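Local coordinates for pmbA-related protein (Thermotoga maritima, PDB 1VL4) that belongs to the PmbA/TldD (peptidase U62) family and may act as a metallopeptidase, its precise role being unsettled, at residues E17-D20 with R21-L25; N83-K86 with C87-A91; L247-M250 with F251-M254; K427-Q430 with H431-A434. All coordinates share one frame; numbering follows the deposited sequence.

Contact 1 (E17-D20 with R21-L25); sequences EFKD and RLFAL
Residues 17-25 of the amphipathic N-terminal helix 15-29 bring Phe-18 against Leu-22 and Lys-19 against Phe-23, both pairs at the i to i+4 spacing of an alpha-helix. Four successive i+4 to i backbone hydrogen bonds establish the helical geometry: Arg-21 N to Glu-17 O, Leu-22 N to Phe-18 O, Phe-23 N to Lys-19 O and Ala-24 N to Asp-20 O. The straightest is the second, with an N-H...O angle of 171°.

On the buried side the pair is aliphatic on aromatic. Leu-22 CD1 lies 3.6 Å from Phe-18 CE2 and 3.9 Å from Phe-18 CD2, so one methyl meets the ring obliquely at the CD2-CE2 bond. Pro-84 and Phe-88 of helix 84-93 and Ile-65 of strand 51-69 add to this apolar patch. Arg-21 and Glu-17, by contrast, are exposed.

Lys-19 and Phe-23 lie toward strand 32-48, where both touch Ile-35. The lysine carries CG anti to its own nitrogen (chi1 170°) and stays extended beyond it, which lays its methylenes across the ring and leaves NZ to hydrogen-bond Thr-166 OG1. Its CG sits 4.0 Å from the Phe-23 ring centroid, only 15° off the normal, a CH-pi contact over one face. Further along the same chain, Lys-19 CE comes to 3.6 Å from Phe-23 CE2.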
ATOM      1  N   GLU A  17     -25.587   5.784 -22.787  1.00 21.37           N
ATOM      2  CA  GLU A  17     -25.198   5.636 -24.182  1.00 24.89           C
ATOM      3  C   GLU A  17     -24.040   4.651 -24.300  1.00 21.37           C
ATOM      4  O   GLU A  17     -24.024   3.801 -25.181  1.00 21.45           O
ATOM      5  CB  GLU A  17     -24.749   6.961 -24.751  1.00 24.04           C
ATOM      6  CG  GLU A  17     -25.880   7.942 -25.058  1.00 35.44           C
ATOM      7  CD  GLU A  17     -25.342   9.344 -25.408  1.00 31.59           C
ATOM      8  OE1 GLU A  17     -24.712  10.007 -24.545  1.00 44.79           O
ATOM      9  OE2 GLU A  17     -25.537   9.764 -26.557  1.00 47.36           O
ATOM     10  N   PHE A  18     -23.094   4.790 -23.382  1.00 18.21           N
ATOM     11  CA  PHE A  18     -21.914   3.949 -23.323  1.00 20.09           C
ATOM     12  C   PHE A  18     -22.370   2.502 -23.086  1.00 16.98           C
ATOM     13  O   PHE A  18     -22.043   1.629 -23.869  1.00 13.67           O
ATOM     14  CB  PHE A  18     -20.982   4.483 -22.227  1.00 20.48           C
ATOM     15  CG  PHE A  18     -19.625   3.827 -22.178  1.00 23.96           C
ATOM     16  CD1 PHE A  18     -18.579   4.284 -22.968  1.00 25.36           C
ATOM     17  CD2 PHE A  18     -19.388   2.765 -21.316  1.00 24.03           C
ATOM     18  CE1 PHE A  18     -17.330   3.684 -22.904  1.00 23.10           C
ATOM     19  CE2 PHE A  18     -18.139   2.162 -21.272  1.00 22.46           C
ATOM     20  CZ  PHE A  18     -17.124   2.630 -22.038  1.00 22.27           C
ATOM     21  N   LYS A  19     -23.175   2.278 -22.046  1.00 16.90           N
ATOM     22  CA  LYS A  19     -23.830   0.977 -21.773  1.00 17.80           C
ATOM     23  C   LYS A  19     -24.551   0.379 -22.971  1.00 15.97           C
ATOM     24  O   LYS A  19     -24.346  -0.793 -23.318  1.00 15.17           O
ATOM     25  CB  LYS A  19     -24.811   1.119 -20.580  1.00 19.50           C
ATOM     26  CG  LYS A  19     -25.738  -0.072 -20.336  1.00 18.51           C
ATOM     27  CD  LYS A  19     -26.879   0.298 -19.399  1.00 23.38           C
ATOM     28  CE  LYS A  19     -27.857  -0.844 -19.244  1.00 24.99           C
ATOM     29  NZ  LYS A  19     -28.654  -0.763 -17.955  1.00 23.97           N
ATOM     30  N   ASP A  20     -25.349   1.210 -23.638  1.00 15.65           N
ATOM     31  CA  ASP A  20     -26.142   0.783 -24.770  1.00 17.70           C
ATOM     32  C   ASP A  20     -25.250   0.337 -25.920  1.00 15.57           C
ATOM     33  O   ASP A  20     -25.528  -0.693 -26.558  1.00 12.24           O
ATOM     34  CB  ASP A  20     -27.060   1.924 -25.249  1.00 19.32           C
ATOM     35  CG  ASP A  20     -28.232   2.197 -24.295  1.00 28.37           C
ATOM     36  OD1 ASP A  20     -28.470   1.428 -23.325  1.00 33.38           O
ATOM     37  OD2 ASP A  20     -28.914   3.212 -24.517  1.00 40.91           O
ATOM     38  N   ARG A  21     -24.203   1.115 -26.202  1.00 14.64           N
ATOM     39  CA  ARG A  21     -23.306   0.765 -27.298  1.00 16.42           C
ATOM     40  C   ARG A  21     -22.679  -0.596 -27.000  1.00 12.87           C
ATOM     41  O   ARG A  21     -22.635  -1.470 -27.855  1.00 11.37           O
ATOM     42  CB  ARG A  21     -22.170   1.796 -27.464  1.00 19.87           C
ATOM     43  CG  ARG A  21     -22.496   3.184 -28.096  1.00 30.41           C
ATOM     44  CD  ARG A  21     -22.563   3.196 -29.651  1.00 45.56           C
ATOM     45  NE  ARG A  21     -21.407   2.641 -30.399  1.00 53.90           N
ATOM     46  CZ  ARG A  21     -21.290   1.381 -30.852  1.00 50.21           C
ATOM     47  NH1 ARG A  21     -22.229   0.462 -30.601  1.00 49.39           N
ATOM     48  NH2 ARG A  21     -20.208   1.023 -31.549  1.00 47.03           N
ATOM     49  N   LEU A  22     -22.169  -0.738 -25.771  1.00 15.11           N
ATOM     50  CA  LEU A  22     -21.523  -1.977 -25.331  1.00 13.41           C
ATOM     51  C   LEU A  22     -22.441  -3.199 -25.379  1.00 14.85           C
ATOM     52  O   LEU A  22     -22.020  -4.261 -25.854  1.00  9.17           O
ATOM     53  CB  LEU A  22     -20.986  -1.818 -23.908  1.00 15.78           C
ATOM     54  CG  LEU A  22     -19.661  -1.047 -23.722  1.00 18.13           C
ATOM     55  CD1 LEU A  22     -19.347  -1.048 -22.237  1.00 19.10           C
ATOM     56  CD2 LEU A  22     -18.524  -1.667 -24.512  1.00 15.74           C
ATOM     57  N   PHE A  23     -23.685  -3.064 -24.884  1.00 12.01           N
ATOM     58  CA  PHE A  23     -24.649  -4.166 -24.984  1.00 13.08           C
ATOM     59  C   PHE A  23     -24.970  -4.562 -26.431  1.00 12.18           C
ATOM     60  O   PHE A  23     -25.101  -5.734 -26.756  1.00 11.79           O
ATOM     61  CB  PHE A  23     -25.949  -3.815 -24.264  1.00 15.38           C
ATOM     62  CG  PHE A  23     -25.879  -3.880 -22.767  1.00 11.37           C
ATOM     63  CD1 PHE A  23     -24.663  -3.796 -22.056  1.00 16.35           C
ATOM     64  CD2 PHE A  23     -27.048  -4.026 -22.046  1.00 13.45           C
ATOM     65  CE1 PHE A  23     -24.669  -3.844 -20.652  1.00 14.97           C
ATOM     66  CE2 PHE A  23     -27.055  -4.075 -20.682  1.00 14.63           C
ATOM     67  CZ  PHE A  23     -25.886  -3.989 -19.973  1.00 16.39           C
ATOM     68  N   ALA A  24     -25.086  -3.584 -27.313  1.00 14.15           N
ATOM     69  CA  ALA A  24     -25.307  -3.870 -28.730  1.00 14.49           C
ATOM     70  C   ALA A  24     -24.100  -4.632 -29.341  1.00 11.78           C
ATOM     71  O   ALA A  24     -24.253  -5.646 -30.042  1.00 11.52           O
ATOM     72  CB  ALA A  24     -25.548  -2.551 -29.470  1.00 15.60           C
ATOM     73  N   LEU A  25     -22.887  -4.177 -29.024  1.00 14.20           N
ATOM     74  CA  LEU A  25     -21.676  -4.890 -29.439  1.00 13.18           C
ATOM     75  C   LEU A  25     -21.645  -6.313 -28.947  1.00 12.96           C
ATOM     76  O   LEU A  25     -21.275  -7.207 -29.699  1.00 15.20           O
ATOM     77  CB  LEU A  25     -20.410  -4.170 -28.981  1.00 17.89           C
ATOM     78  CG  LEU A  25     -19.991  -2.992 -29.855  1.00 15.78           C
ATOM     79  CD1 LEU A  25     -19.154  -2.034 -29.045  1.00 22.49           C
ATOM     80  CD2 LEU A  25     -19.241  -3.490 -31.066  1.00 20.62           C
TER

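Contact 2 (N83-K86 with C87-A91); sequences NPEK and CFEEA
Cys-87 bonds back to Asn-83 at the start of helix 84-93, its N lying 3.0 Å from Asn-83 O with a nearly linear N-H...O angle of 175°. Asn-83 occupies the N-cap position, yet its side chain makes no capping bond; the residue takes part through its carbonyl. Regular alpha-helical bonds follow from Phe-88 N to Pro-84 O, Glu-89 N to Glu-85 O and Glu-90 N to Lys-86 O.

Cys-87 and Phe-88 form the buried side. Phe-88 CB lies 3.3 Å from Pro-84 O, while chi1 of 173° turns its ring away from the preceding turn and into the protein.

The solvent side is acidic: Glu-85 is exposed and Glu-89 partly so. Close to the backbone this pair is also tight, with Glu-89 CG 3.0 Å from Glu-85 O. It is loose only at its carboxylates, whose OE2 atoms are 4.2 Å apart and whose planes differ by 61°, a proximity of like charges that could raise the proton affinity of either group.

Within the fold, Phe-88 reaches Leu-22 and Asn-29 of helix 15-29 as well as Val-67 of strand 51-69, and Cys-87 touches Ile-65 of that strand and Phe-76 of strand 72-78.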
ATOM      1  N   ASN A  83     -15.224   5.924 -26.353  1.00 23.98           N
ATOM      2  CA  ASN A  83     -14.860   4.896 -27.314  1.00 24.36           C
ATOM      3  C   ASN A  83     -15.293   3.531 -26.789  1.00 23.92           C
ATOM      4  O   ASN A  83     -14.451   2.699 -26.465  1.00 19.01           O
ATOM      5  CB  ASN A  83     -13.328   4.876 -27.590  1.00 24.97           C
ATOM      6  CG  ASN A  83     -12.800   6.162 -28.281  1.00 28.02           C
ATOM      7  OD1 ASN A  83     -12.606   6.195 -29.490  1.00 33.41           O
ATOM      8  ND2 ASN A  83     -12.511   7.174 -27.499  1.00 32.73           N
ATOM      9  N   PRO A  84     -16.608   3.296 -26.711  1.00 23.67           N
ATOM     10  CA  PRO A  84     -17.033   1.974 -26.241  1.00 23.26           C
ATOM     11  C   PRO A  84     -16.566   0.832 -27.142  1.00 20.55           C
ATOM     12  O   PRO A  84     -16.307  -0.265 -26.646  1.00 22.32           O
ATOM     13  CB  PRO A  84     -18.568   2.080 -26.224  1.00 24.46           C
ATOM     14  CG  PRO A  84     -18.876   3.205 -27.236  1.00 22.89           C
ATOM     15  CD  PRO A  84     -17.757   4.167 -27.046  1.00 23.13           C
ATOM     16  N   GLU A  85     -16.472   1.051 -28.442  1.00 21.07           N
ATOM     17  CA  GLU A  85     -16.093  -0.052 -29.297  1.00 22.43           C
ATOM     18  C   GLU A  85     -14.622  -0.431 -29.095  1.00 19.83           C
ATOM     19  O   GLU A  85     -14.298  -1.612 -29.080  1.00 18.04           O
ATOM     20  CB  GLU A  85     -16.399   0.184 -30.760  1.00 24.02           C
ATOM     21  CG  GLU A  85     -15.887  -0.986 -31.605  1.00 33.53           C
ATOM     22  CD  GLU A  85     -16.399  -0.982 -33.025  1.00 46.00           C
ATOM     23  OE1 GLU A  85     -15.929  -0.143 -33.837  1.00 44.63           O
ATOM     24  OE2 GLU A  85     -17.249  -1.848 -33.330  1.00 53.03           O
ATOM     25  N   LYS A  86     -13.746   0.556 -28.916  1.00 18.83           N
ATOM     26  CA  LYS A  86     -12.348   0.286 -28.554  1.00 19.44           C
ATOM     27  C   LYS A  86     -12.241  -0.420 -27.219  1.00 14.65           C
ATOM     28  O   LYS A  86     -11.513  -1.398 -27.097  1.00 14.47           O
ATOM     29  CB  LYS A  86     -11.496   1.577 -28.571  1.00 17.16           C
ATOM     30  CG  LYS A  86     -11.397   2.109 -29.974  1.00 26.41           C
ATOM     31  CD  LYS A  86     -10.627   3.429 -30.142  1.00 29.87           C
ATOM     32  CE  LYS A  86     -10.686   3.859 -31.622  1.00 35.35           C
ATOM     33  NZ  LYS A  86      -9.403   4.412 -32.116  1.00 39.53           N
ATOM     34  N   CYS A  87     -12.964   0.069 -26.217  1.00 15.88           N
ATOM     35  CA  CYS A  87     -13.045  -0.602 -24.920  1.00 15.02           C
ATOM     36  C   CYS A  87     -13.509  -2.071 -25.004  1.00 16.49           C
ATOM     37  O   CYS A  87     -12.916  -2.956 -24.381  1.00 13.85           O
ATOM     38  CB  CYS A  87     -14.017   0.125 -24.039  1.00 16.70           C
ATOM     39  SG  CYS A  87     -13.385   1.707 -23.462  1.00 22.05           S
ATOM     40  N   PHE A  88     -14.577  -2.304 -25.766  1.00 13.84           N
ATOM     41  CA  PHE A  88     -15.100  -3.623 -25.960  1.00 12.30           C
ATOM     42  C   PHE A  88     -14.077  -4.507 -26.658  1.00 12.06           C
ATOM     43  O   PHE A  88     -13.808  -5.629 -26.218  1.00 12.24           O
ATOM     44  CB  PHE A  88     -16.434  -3.547 -26.731  1.00 14.36           C
ATOM     45  CG  PHE A  88     -16.980  -4.881 -27.133  1.00 11.20           C
ATOM     46  CD1 PHE A  88     -16.603  -5.447 -28.338  1.00 12.68           C
ATOM     47  CD2 PHE A  88     -17.870  -5.575 -26.297  1.00 10.78           C
ATOM     48  CE1 PHE A  88     -17.097  -6.683 -28.755  1.00 16.26           C
ATOM     49  CE2 PHE A  88     -18.365  -6.814 -26.698  1.00 14.53           C
ATOM     50  CZ  PHE A  88     -17.972  -7.366 -27.936  1.00  9.50           C
ATOM     51  N   GLU A  89     -13.490  -4.007 -27.732  1.00 11.96           N
ATOM     52  CA  GLU A  89     -12.515  -4.773 -28.489  1.00 13.70           C
ATOM     53  C   GLU A  89     -11.286  -5.130 -27.628  1.00 13.45           C
ATOM     54  O   GLU A  89     -10.717  -6.219 -27.753  1.00 13.09           O
ATOM     55  CB  GLU A  89     -12.109  -4.033 -29.774  1.00 14.32           C
ATOM     56  CG  GLU A  89     -13.245  -3.855 -30.833  1.00 23.97           C
ATOM     57  CD  GLU A  89     -13.867  -5.166 -31.379  1.00 43.02           C
ATOM     58  OE1 GLU A  89     -13.267  -6.262 -31.226  1.00 47.01           O
ATOM     59  OE2 GLU A  89     -14.969  -5.083 -31.988  1.00 49.36           O
ATOM     60  N   GLU A  90     -10.918  -4.237 -26.725  1.00 12.03           N
ATOM     61  CA  GLU A  90      -9.820  -4.480 -25.794  1.00 11.15           C
ATOM     62  C   GLU A  90     -10.172  -5.613 -24.838  1.00  7.79           C
ATOM     63  O   GLU A  90      -9.389  -6.537 -24.629  1.00  7.45           O
ATOM     64  CB  GLU A  90      -9.509  -3.191 -25.039  1.00 13.34           C
ATOM     65  CG  GLU A  90      -8.263  -3.230 -24.193  1.00 16.70           C
ATOM     66  CD  GLU A  90      -6.944  -3.273 -24.979  1.00 13.68           C
ATOM     67  OE1 GLU A  90      -6.901  -3.217 -26.224  1.00 15.80           O
ATOM     68  OE2 GLU A  90      -5.928  -3.417 -24.306  1.00 16.74           O
ATOM     69  N   ALA A  91     -11.379  -5.586 -24.284  1.00 10.05           N
ATOM     70  CA  ALA A  91     -11.826  -6.639 -23.331  1.00  7.18           C
ATOM     71  C   ALA A  91     -11.915  -7.970 -24.063  1.00  8.22           C
ATOM     72  O   ALA A  91     -11.531  -9.010 -23.525  1.00  7.43           O
ATOM     73  CB  ALA A  91     -13.165  -6.299 -22.734  1.00  7.52           C
TER

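Contact 3 (L247-M250 with F251-M254); sequences LMEM and FIPM
Phe-251 and Ile-252 reach back to Met-248 and Glu-249 where the chain passes from helix 241-247 toward the short, weakly bonded helix 252-255. Two backbone hydrogen bonds define the turn, both of the i+3 to i kind: Phe-251 N to Met-248 O at 2.9 Å, and Ile-252 N to Glu-249 O at 3.1 Å. The C=O...N angles are 119° and 117°, and each donor stands well above its carbonyl plane, a geometry expected of tight 3-10 winding.

Carbon-to-carbonyl contacts form the second group. Phe-251 CB is 3.2 Å from Met-248 O. Proline has no N-H to give, and Pro-253 sets its CD 3.5 Å from Glu-249 O, where an alpha-helix would place an i+4 N-H. Met-254 passes over Met-250 O with CG, SD and CE, its methyl at 3.4 Å; the same oxygen accepts a hydrogen bond from Ser-380 OG.

Apolar contact between side chains is slight. Met-250 holds CG between its own nitrogen and carbonyl carbon (chi1 86°), which brings that CG to 3.6 Å from Phe-251 N, and the terminal Met-250 CE methyl approaches Met-254 CE at 4.3 Å. Around this turn, Met-250 touches Phe-412 and Phe-251 touches both Leu-346 and Leu-416. The arrangement is that of a buried 3-10 link between two helical segments, leading into a proline in the first turn of the second.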
ATOM      1  N   LEU A 247      -8.177  -7.589  15.796  1.00 17.24           N
ATOM      2  CA  LEU A 247      -7.759  -8.963  15.812  1.00 13.34           C
ATOM      3  C   LEU A 247      -8.661  -9.827  14.961  1.00 13.47           C
ATOM      4  O   LEU A 247      -8.163 -10.693  14.220  1.00 14.33           O
ATOM      5  CB  LEU A 247      -7.688  -9.488  17.265  1.00 16.34           C
ATOM      6  CG  LEU A 247      -7.042 -10.882  17.391  1.00 16.47           C
ATOM      7  CD1 LEU A 247      -5.599 -10.876  16.910  1.00 18.73           C
ATOM      8  CD2 LEU A 247      -7.080 -11.336  18.807  1.00 21.46           C
ATOM      9  N   MET A 248      -9.975  -9.551  15.014  1.00 14.33           N
ATOM     10  CA  MET A 248     -10.988 -10.291  14.264  1.00 16.33           C
ATOM     11  C   MET A 248     -10.737 -10.273  12.759  1.00 14.38           C
ATOM     12  O   MET A 248     -11.286 -11.089  12.030  1.00 16.63           O
ATOM     13  CB  MET A 248     -12.382  -9.651  14.432  1.00 13.27           C
ATOM     14  CG  MET A 248     -13.104  -9.999  15.659  1.00 29.41           C
ATOM     15  SD  MET A 248     -14.548  -8.905  15.736  1.00 25.94           S
ATOM     16  CE  MET A 248     -15.669  -9.501  14.495  1.00 14.47           C
ATOM     17  N   GLU A 249     -10.061  -9.249  12.270  1.00 15.56           N
ATOM     18  CA  GLU A 249      -9.763  -9.184  10.853  1.00 17.86           C
ATOM     19  C   GLU A 249      -9.020 -10.396  10.353  1.00 18.16           C
ATOM     20  O   GLU A 249      -9.161 -10.757   9.174  1.00 18.27           O
ATOM     21  CB  GLU A 249      -8.959  -7.921  10.535  1.00 19.08           C
ATOM     22  CG  GLU A 249      -9.819  -6.708  10.895  1.00 27.40           C
ATOM     23  CD  GLU A 249      -9.706  -5.649   9.889  1.00 39.87           C
ATOM     24  OE1 GLU A 249      -8.682  -4.939   9.957  1.00 46.41           O
ATOM     25  OE2 GLU A 249     -10.621  -5.569   9.023  1.00 49.00           O
ATOM     26  N   MET A 250      -8.249 -11.045  11.227  1.00 17.16           N
ATOM     27  CA  MET A 250      -7.517 -12.247  10.793  1.00 17.28           C
ATOM     28  C   MET A 250      -8.440 -13.464  10.568  1.00 17.73           C
ATOM     29  O   MET A 250      -8.035 -14.484  10.012  1.00 21.28           O
ATOM     30  CB  MET A 250      -6.377 -12.530  11.750  1.00 18.18           C
ATOM     31  CG  MET A 250      -6.724 -13.368  12.989  1.00 15.97           C
ATOM     32  SD  MET A 250      -5.210 -13.656  13.958  1.00 16.83           S
ATOM     33  CE  MET A 250      -4.329 -14.883  12.979  1.00  9.84           C
ATOM     34  N   PHE A 251      -9.701 -13.336  10.962  1.00 15.24           N
ATOM     35  CA  PHE A 251     -10.685 -14.380  10.713  1.00 15.68           C
ATOM     36  C   PHE A 251     -11.199 -14.325   9.267  1.00 12.90           C
ATOM     37  O   PHE A 251     -11.695 -15.299   8.726  1.00 13.83           O
ATOM     38  CB  PHE A 251     -11.840 -14.182  11.686  1.00 14.31           C
ATOM     39  CG  PHE A 251     -12.765 -15.363  11.804  1.00 18.15           C
ATOM     40  CD1 PHE A 251     -12.279 -16.621  12.095  1.00 15.34           C
ATOM     41  CD2 PHE A 251     -14.122 -15.202  11.632  1.00 14.98           C
ATOM     42  CE1 PHE A 251     -13.163 -17.718  12.199  1.00 17.83           C
ATOM     43  CE2 PHE A 251     -14.998 -16.262  11.756  1.00 19.72           C
ATOM     44  CZ  PHE A 251     -14.525 -17.521  12.048  1.00 16.09           C
ATOM     45  N   ILE A 252     -11.065 -13.176   8.641  1.00 12.66           N
ATOM     46  CA  ILE A 252     -11.729 -12.937   7.352  1.00 14.71           C
ATOM     47  C   ILE A 252     -11.185 -13.855   6.217  1.00 14.29           C
ATOM     48  O   ILE A 252     -11.978 -14.547   5.572  1.00 17.87           O
ATOM     49  CB  ILE A 252     -11.724 -11.439   7.007  1.00 14.12           C
ATOM     50  CG1 ILE A 252     -12.744 -10.696   7.888  1.00 16.45           C
ATOM     51  CG2 ILE A 252     -11.989 -11.234   5.498  1.00 20.57           C
ATOM     52  CD1 ILE A 252     -12.708  -9.130   7.750  1.00 19.02           C
ATOM     53  N   PRO A 253      -9.848 -13.927   6.028  1.00 17.77           N
ATOM     54  CA  PRO A 253      -9.341 -14.913   5.050  1.00 16.04           C
ATOM     55  C   PRO A 253      -9.714 -16.380   5.342  1.00 16.42           C
ATOM     56  O   PRO A 253      -9.910 -17.171   4.412  1.00 13.25           O
ATOM     57  CB  PRO A 253      -7.819 -14.704   5.087  1.00 18.31           C
ATOM     58  CG  PRO A 253      -7.583 -13.362   5.731  1.00 18.75           C
ATOM     59  CD  PRO A 253      -8.762 -13.128   6.633  1.00 13.89           C
ATOM     60  N   MET A 254      -9.862 -16.746   6.622  1.00 15.88           N
ATOM     61  CA  MET A 254     -10.210 -18.129   7.017  1.00 13.31           C
ATOM     62  C   MET A 254     -11.573 -18.586   6.532  1.00 12.59           C
ATOM     63  O   MET A 254     -11.793 -19.773   6.256  1.00 11.65           O
ATOM     64  CB  MET A 254     -10.202 -18.283   8.547  1.00 13.94           C
ATOM     65  CG  MET A 254      -8.965 -17.721   9.191  1.00 13.78           C
ATOM     66  SD  MET A 254      -8.921 -18.108  10.932  1.00 18.93           S
ATOM     67  CE  MET A 254      -7.278 -17.511  11.304  1.00 11.48           C
TER

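Contact 4 (K427-Q430 with H431-A434); sequences KVSQ and HTIA
Lys-427 and Ala-434 form an antiparallel hydrogen-bonded pair, with Lys-427 N to Ala-434 O at 2.8 Å and Ala-434 N to Lys-427 O at 2.9 Å, and the two segments are the arms of a beta hairpin. Next along, Val-428 and Ile-433 make the non-hydrogen-bonded pair, their CA atoms 4.3 Å apart. Toward the turn, Ser-429 N bonds to Thr-432 O at 2.7 Å, closing the connection through Gln-430 and His-431. Ile-433 also makes a bent CA-H...O contact with Lys-427 O, beside the conventional bonds.

The side chains of Val-428 and Ile-433 lie alongside each other on one face of the sheet, where Val-428 CG2 meets Ile-433 CG1 at 4.0 Å. At the bend, Gln-430 and His-431 extend in the same direction. His-431 keeps CG beside its own N (chi1 -44°), which folds the ring back beside Gln-430. Gln-430 CB lies over one face of the imidazole, 3.8 Å from the His-431 ring centroid and 28° off the normal, a CH-pi contact. The Gln-430 amide is turned 75° from the ring plane, so the two flat groups are not stacked. Near the turn, Ser-429 CB stands 3.7 Å from Thr-432 OG1, which is hydrogen-bonded to Leu-245 O.

Strand 432-434 continues the sheet through backbone bonds to strand 345-348, leaving 427-428 outermost within this chain. On the other face, Lys-427 packs on Asn-241, Thr-242 and Leu-245 of helix 241-247, while its NZ bonds to Tyr-199 O at strand 194-202 and makes cation-pi contacts with the rings of Tyr-199 and Trp-198.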
ATOM      1  N   LYS A 427     -18.775  -1.947  19.459  1.00 12.45           N
ATOM      2  CA  LYS A 427     -18.164  -0.863  18.736  1.00 11.79           C
ATOM      3  C   LYS A 427     -18.009  -1.310  17.275  1.00 13.82           C
ATOM      4  O   LYS A 427     -17.774  -2.480  16.975  1.00 12.86           O
ATOM      5  CB  LYS A 427     -16.800  -0.478  19.328  1.00 13.78           C
ATOM      6  CG  LYS A 427     -16.131   0.712  18.648  1.00 16.06           C
ATOM      7  CD  LYS A 427     -15.038   1.326  19.453  1.00 16.25           C
ATOM      8  CE  LYS A 427     -14.197   2.331  18.650  1.00 23.04           C
ATOM      9  NZ  LYS A 427     -14.900   3.570  18.238  1.00 17.37           N
ATOM     10  N   VAL A 428     -18.116  -0.349  16.369  1.00 15.08           N
ATOM     11  CA  VAL A 428     -18.036  -0.625  14.933  1.00 14.08           C
ATOM     12  C   VAL A 428     -16.686  -0.149  14.359  1.00 17.46           C
ATOM     13  O   VAL A 428     -16.178   0.941  14.705  1.00 21.38           O
ATOM     14  CB  VAL A 428     -19.225   0.090  14.219  1.00 12.20           C
ATOM     15  CG1 VAL A 428     -19.091  -0.026  12.679  1.00 18.11           C
ATOM     16  CG2 VAL A 428     -20.462  -0.462  14.621  1.00 15.78           C
ATOM     17  N   SER A 429     -16.078  -0.955  13.484  1.00 16.52           N
ATOM     18  CA  SER A 429     -14.912  -0.540  12.766  1.00 17.44           C
ATOM     19  C   SER A 429     -15.275  -0.602  11.271  1.00 18.62           C
ATOM     20  O   SER A 429     -16.452  -0.561  10.913  1.00 15.89           O
ATOM     21  CB  SER A 429     -13.714  -1.463  13.083  1.00 19.36           C
ATOM     22  OG  SER A 429     -12.516  -0.899  12.630  1.00 20.58           O
ATOM     23  N   GLN A 430     -14.276  -0.770  10.420  1.00 19.20           N
ATOM     24  CA  GLN A 430     -14.464  -0.708   8.981  1.00 20.49           C
ATOM     25  C   GLN A 430     -15.214  -1.878   8.425  1.00 19.53           C
ATOM     26  O   GLN A 430     -16.136  -1.701   7.619  1.00 18.00           O
ATOM     27  CB  GLN A 430     -13.110  -0.588   8.266  1.00 24.71           C
ATOM     28  CG  GLN A 430     -12.450   0.753   8.554  1.00 34.91           C
ATOM     29  CD  GLN A 430     -11.412   1.126   7.505  1.00 42.59           C
ATOM     30  OE1 GLN A 430     -11.112   0.343   6.589  1.00 53.45           O
ATOM     31  NE2 GLN A 430     -10.886   2.333   7.614  1.00 48.98           N
ATOM     32  N   HIS A 431     -14.795  -3.074   8.826  1.00 17.67           N
ATOM     33  CA  HIS A 431     -15.394  -4.304   8.347  1.00 19.98           C
ATOM     34  C   HIS A 431     -15.763  -5.266   9.487  1.00 17.64           C
ATOM     35  O   HIS A 431     -16.242  -6.357   9.248  1.00 17.50           O
ATOM     36  CB  HIS A 431     -14.419  -4.981   7.375  1.00 25.56           C
ATOM     37  CG  HIS A 431     -13.781  -4.027   6.402  1.00 34.77           C
ATOM     38  ND1 HIS A 431     -14.440  -3.548   5.283  1.00 33.05           N
ATOM     39  CD2 HIS A 431     -12.564  -3.422   6.411  1.00 40.50           C
ATOM     40  CE1 HIS A 431     -13.645  -2.712   4.633  1.00 44.26           C
ATOM     41  NE2 HIS A 431     -12.503  -2.611   5.298  1.00 43.53           N
ATOM     42  N   THR A 432     -15.485  -4.866  10.717  1.00 15.59           N
ATOM     43  CA  THR A 432     -15.739  -5.670  11.901  1.00 13.22           C
ATOM     44  C   THR A 432     -16.513  -4.830  12.913  1.00 14.75           C
ATOM     45  O   THR A 432     -16.475  -3.590  12.917  1.00 14.76           O
ATOM     46  CB  THR A 432     -14.436  -6.210  12.525  1.00 16.11           C
ATOM     47  OG1 THR A 432     -13.545  -5.141  12.813  1.00 16.11           O
ATOM     48  CG2 THR A 432     -13.722  -7.181  11.606  1.00 19.17           C
ATOM     49  N   ILE A 433     -17.285  -5.530  13.741  1.00 14.10           N
ATOM     50  CA  ILE A 433     -18.084  -4.962  14.807  1.00 13.25           C
ATOM     51  C   ILE A 433     -18.040  -5.904  15.976  1.00 13.22           C
ATOM     52  O   ILE A 433     -18.212  -7.112  15.788  1.00 12.18           O
ATOM     53  CB  ILE A 433     -19.524  -4.891  14.369  1.00 13.65           C
ATOM     54  CG1 ILE A 433     -19.637  -4.024  13.084  1.00 13.59           C
ATOM     55  CG2 ILE A 433     -20.425  -4.441  15.526  1.00 12.85           C
ATOM     56  CD1 ILE A 433     -21.075  -3.896  12.626  1.00 15.38           C
ATOM     57  N   ALA A 434     -17.818  -5.382  17.173  1.00 13.79           N
ATOM     58  CA  ALA A 434     -17.605  -6.261  18.316  1.00 12.39           C
ATOM     59  C   ALA A 434     -17.708  -5.559  19.627  1.00 14.20           C
ATOM     60  O   ALA A 434     -17.380  -4.393  19.712  1.00 11.52           O
ATOM     61  CB  ALA A 434     -16.221  -6.956  18.233  1.00 14.17           C
TER

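Contacts 1 and 2 are partly buried helical turns about 35 Å from the chain centre, and they meet directly: Leu-22 CD2 of contact 1 lies 3.6 Å from Phe-88 CB of contact 2. Both pack against strand 51-69 and have charged outer flanks. Contacts 3 and 4 lie near the chain centre, far from the first pair, and also touch, with Met-248 SD 3.6 Å from Ala-434 CB. Contact 3 is buried and rich in methionine; contact 4 is a partly buried hairpin with an exposed glutamine at its bend. Backbone bonding differs accordingly: alpha-helical in the first two, 3-10 in contact 3, antiparallel in contact 4.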